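Local structure of citrinin polyketide synthase (Monascus purpureus, 5MPT) at residues E61-P66 with D151-K156. The protein builds the polyketide precursor of the mycotoxin citrinin from malonyl units, probably on an acetyl starter, and this part of it is the domain that C-methylates the growing chain. Sequence-based numbering, arbitrary orientation.
Sequences EQLGCP and DCITGK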
ATOM      1  N   GLU A  61     -23.132  18.166  -2.158  1.00 24.38           N
ATOM      2  CA  GLU A  61     -24.500  18.548  -2.488  1.00 28.64           C
ATOM      3  C   GLU A  61     -25.487  17.877  -1.523  1.00 27.81           C
ATOM      4  O   GLU A  61     -26.399  18.525  -0.966  1.00 25.44           O
ATOM      5  CB  GLU A  61     -24.749  18.151  -3.960  1.00 36.45           C
ATOM      6  CG  GLU A  61     -25.791  18.939  -4.782  1.00 47.14           C
ATOM      7  CD  GLU A  61     -25.570  20.447  -4.788  1.00 51.95           C
ATOM      8  OE1 GLU A  61     -26.305  21.135  -4.063  1.00 55.24           O
ATOM      9  OE2 GLU A  61     -24.672  20.944  -5.502  1.00 50.18           O
ATOM     10  N   GLN A  62     -25.291  16.574  -1.299  1.00 28.17           N
ATOM     11  CA  GLN A  62     -26.115  15.820  -0.361  1.00 26.82           C
ATOM     12  C   GLN A  62     -26.042  16.386   1.048  1.00 25.83           C
ATOM     13  O   GLN A  62     -27.042  16.357   1.785  1.00 28.23           O
ATOM     14  CB  GLN A  62     -25.679  14.354  -0.377  1.00 27.56           C
ATOM     15  CG  GLN A  62     -26.021  13.680  -1.698  1.00 28.34           C
ATOM     16  CD  GLN A  62     -25.292  12.348  -1.866  1.00 28.64           C
ATOM     17  OE1 GLN A  62     -24.555  11.893  -0.984  1.00 29.77           O
ATOM     18  NE2 GLN A  62     -25.520  11.713  -2.993  1.00 27.95           N
ATOM     19  N   LEU A  63     -24.893  16.937   1.431  1.00 26.13           N
ATOM     20  CA  LEU A  63     -24.707  17.498   2.761  1.00 26.28           C
ATOM     21  C   LEU A  63     -25.037  18.984   2.826  1.00 27.43           C
ATOM     22  O   LEU A  63     -24.688  19.640   3.808  1.00 27.45           O
ATOM     23  CB  LEU A  63     -23.265  17.244   3.228  1.00 25.45           C
ATOM     24  CG  LEU A  63     -22.990  15.753   3.445  1.00 25.67           C
ATOM     25  CD1 LEU A  63     -21.507  15.473   3.648  1.00 25.27           C
ATOM     26  CD2 LEU A  63     -23.799  15.245   4.664  1.00 27.96           C
ATOM     27  N   GLY A  64     -25.677  19.535   1.798  1.00 27.97           N
ATOM     28  CA  GLY A  64     -26.168  20.896   1.856  1.00 29.00           C
ATOM     29  C   GLY A  64     -25.216  21.956   1.361  1.00 28.00           C
ATOM     30  O   GLY A  64     -25.472  23.146   1.589  1.00 28.86           O
ATOM     31  N   CYS A  65     -24.142  21.560   0.677  1.00 26.24           N
ATOM     32  CA  CYS A  65     -23.210  22.487   0.047  1.00 26.51           C
ATOM     33  C   CYS A  65     -23.503  22.553  -1.439  1.00 28.27           C
ATOM     34  O   CYS A  65     -23.187  21.591  -2.166  1.00 28.71           O
ATOM     35  CB  CYS A  65     -21.760  22.056   0.265  1.00 26.73           C
ATOM     36  SG  CYS A  65     -20.577  23.274  -0.330  1.00 29.62           S
ATOM     37  N   PRO A  66     -24.037  23.691  -1.958  1.00 31.88           N
ATOM     38  CA  PRO A  66     -24.483  23.817  -3.352  1.00 33.69           C
ATOM     39  C   PRO A  66     -23.340  24.078  -4.321  1.00 35.80           C
ATOM     40  O   PRO A  66     -23.400  24.975  -5.161  1.00 37.85           O
ATOM     41  CB  PRO A  66     -25.442  25.008  -3.286  1.00 34.85           C
ATOM     42  CG  PRO A  66     -24.839  25.853  -2.230  1.00 34.05           C
ATOM     43  CD  PRO A  66     -24.350  24.912  -1.190  1.00 32.91           C
ATOM     44  N   ASP A 151     -22.597   9.523   3.537  1.00 27.65           N
ATOM     45  CA  ASP A 151     -22.974   8.653   4.649  1.00 27.77           C
ATOM     46  C   ASP A 151     -21.770   8.269   5.507  1.00 25.02           C
ATOM     47  O   ASP A 151     -21.886   8.201   6.740  1.00 24.98           O
ATOM     48  CB  ASP A 151     -23.688   7.406   4.132  1.00 32.46           C
ATOM     49  CG  ASP A 151     -25.112   7.682   3.750  1.00 35.77           C
ATOM     50  OD1 ASP A 151     -25.535   8.846   3.934  1.00 35.21           O
ATOM     51  OD2 ASP A 151     -25.803   6.750   3.289  1.00 38.56           O
ATOM     52  N   CYS A 152     -20.608   7.998   4.886  1.00 24.43           N
ATOM     53  CA  CYS A 152     -19.422   7.613   5.653  1.00 24.30           C
ATOM     54  C   CYS A 152     -18.902   8.763   6.504  1.00 22.94           C
ATOM     55  O   CYS A 152     -18.636   8.585   7.695  1.00 24.18           O
ATOM     56  CB  CYS A 152     -18.298   7.107   4.728  1.00 27.75           C
ATOM     57  SG  CYS A 152     -18.615   5.499   4.054  1.00 28.29           S
ATOM     58  N   ILE A 153     -18.727   9.952   5.926  1.00 22.08           N
ATOM     59  CA  ILE A 153     -18.080  10.980   6.719  1.00 20.62           C
ATOM     60  C   ILE A 153     -18.974  11.473   7.843  1.00 21.74           C
ATOM     61  O   ILE A 153     -18.451  12.023   8.809  1.00 21.42           O
ATOM     62  CB  ILE A 153     -17.592  12.168   5.884  1.00 18.85           C
ATOM     63  CG1 ILE A 153     -18.715  12.889   5.171  1.00 20.89           C
ATOM     64  CG2 ILE A 153     -16.537  11.670   4.797  1.00 18.97           C
ATOM     65  CD1 ILE A 153     -18.233  14.105   4.362  1.00 24.25           C
ATOM     66  N   THR A 154     -20.300  11.280   7.756  1.00 24.51           N
ATOM     67  CA  THR A 154     -21.194  11.652   8.860  1.00 23.81           C
ATOM     68  C   THR A 154     -21.463  10.516   9.839  1.00 25.77           C
ATOM     69  O   THR A 154     -22.040  10.763  10.898  1.00 27.83           O
ATOM     70  CB  THR A 154     -22.523  12.172   8.318  1.00 24.15           C
ATOM     71  OG1 THR A 154     -23.188  11.173   7.539  1.00 24.57           O
ATOM     72  CG2 THR A 154     -22.278  13.381   7.502  1.00 22.98           C
ATOM     73  N   GLY A 155     -21.015   9.297   9.552  1.00 25.44           N
ATOM     74  CA  GLY A 155     -21.195   8.186  10.452  1.00 27.10           C
ATOM     75  C   GLY A 155     -22.381   7.299  10.156  1.00 28.27           C
ATOM     76  O   GLY A 155     -22.573   6.306  10.862  1.00 29.82           O
ATOM     77  N   LYS A 156     -23.219   7.646   9.179  1.00 27.95           N
ATOM     78  CA  LYS A 156     -24.352   6.776   8.871  1.00 32.89           C
ATOM     79  C   LYS A 156     -23.884   5.438   8.313  1.00 36.46           C
ATOM     80  O   LYS A 156     -24.555   4.421   8.508  1.00 41.30           O
ATOM     81  CB  LYS A 156     -25.296   7.462   7.887  1.00 36.76           C
ATOM     82  CG  LYS A 156     -26.530   6.654   7.566  1.00 44.82           C
ATOM     83  CD  LYS A 156     -27.442   7.399   6.626  1.00 54.26           C
ATOM     84  CE  LYS A 156     -28.626   6.553   6.232  1.00 64.41           C
ATOM     85  NZ  LYS A 156     -29.494   7.298   5.284  1.00 71.68           N
TER
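L63 is the one residue of 61-66 that meets 151-156, and it does so with both methyl branches. From CB the chain runs toward helix 149-154; CG lies beside the backbone N and anti to the carbonyl carbon (chi1 -67°), which carries the fork across to the other segment. L63 CG stays 4.8 Å from T154 CG2, so the touching is left to the two ends. The side chains of L63 and I153 meet at a slant, CD1 of L63 lying 3.6 Å from I153 CD1 and 4.1 Å from I153 CG1. CD2 takes the next residue, meeting T154 CG2 end to end at 3.7 Å. The fork thus spans two consecutive residues in the last turn of helix 149-154. T154 OG1 is hydrogen-bonded to A150 O, one turn back in its own helix, and CG2 is the branch that faces L63.

Both helices finish here in a Schellman motif. G64, with positive phi, closes helix 40-62: its N bonds to E61 O at 3.0 Å, and C65 N to the carbonyl O of the residue before E61. G155, also with positive phi, has two bonds back into the last turn, one of them G155 N to C152 O at 3.1 Å. L63 also touches A150 and P80, which extend the same apolar patch.

The contact therefore joins the end of a long helix in the helix-turn-helix family region to the end of a short helix, away from the methyltransferase active site. With 119 Å² buried in total and methyl groups making the closest approaches, its chemistry implies dispersion and exclusion of water; a contact of this kind sets little directional preference of its own.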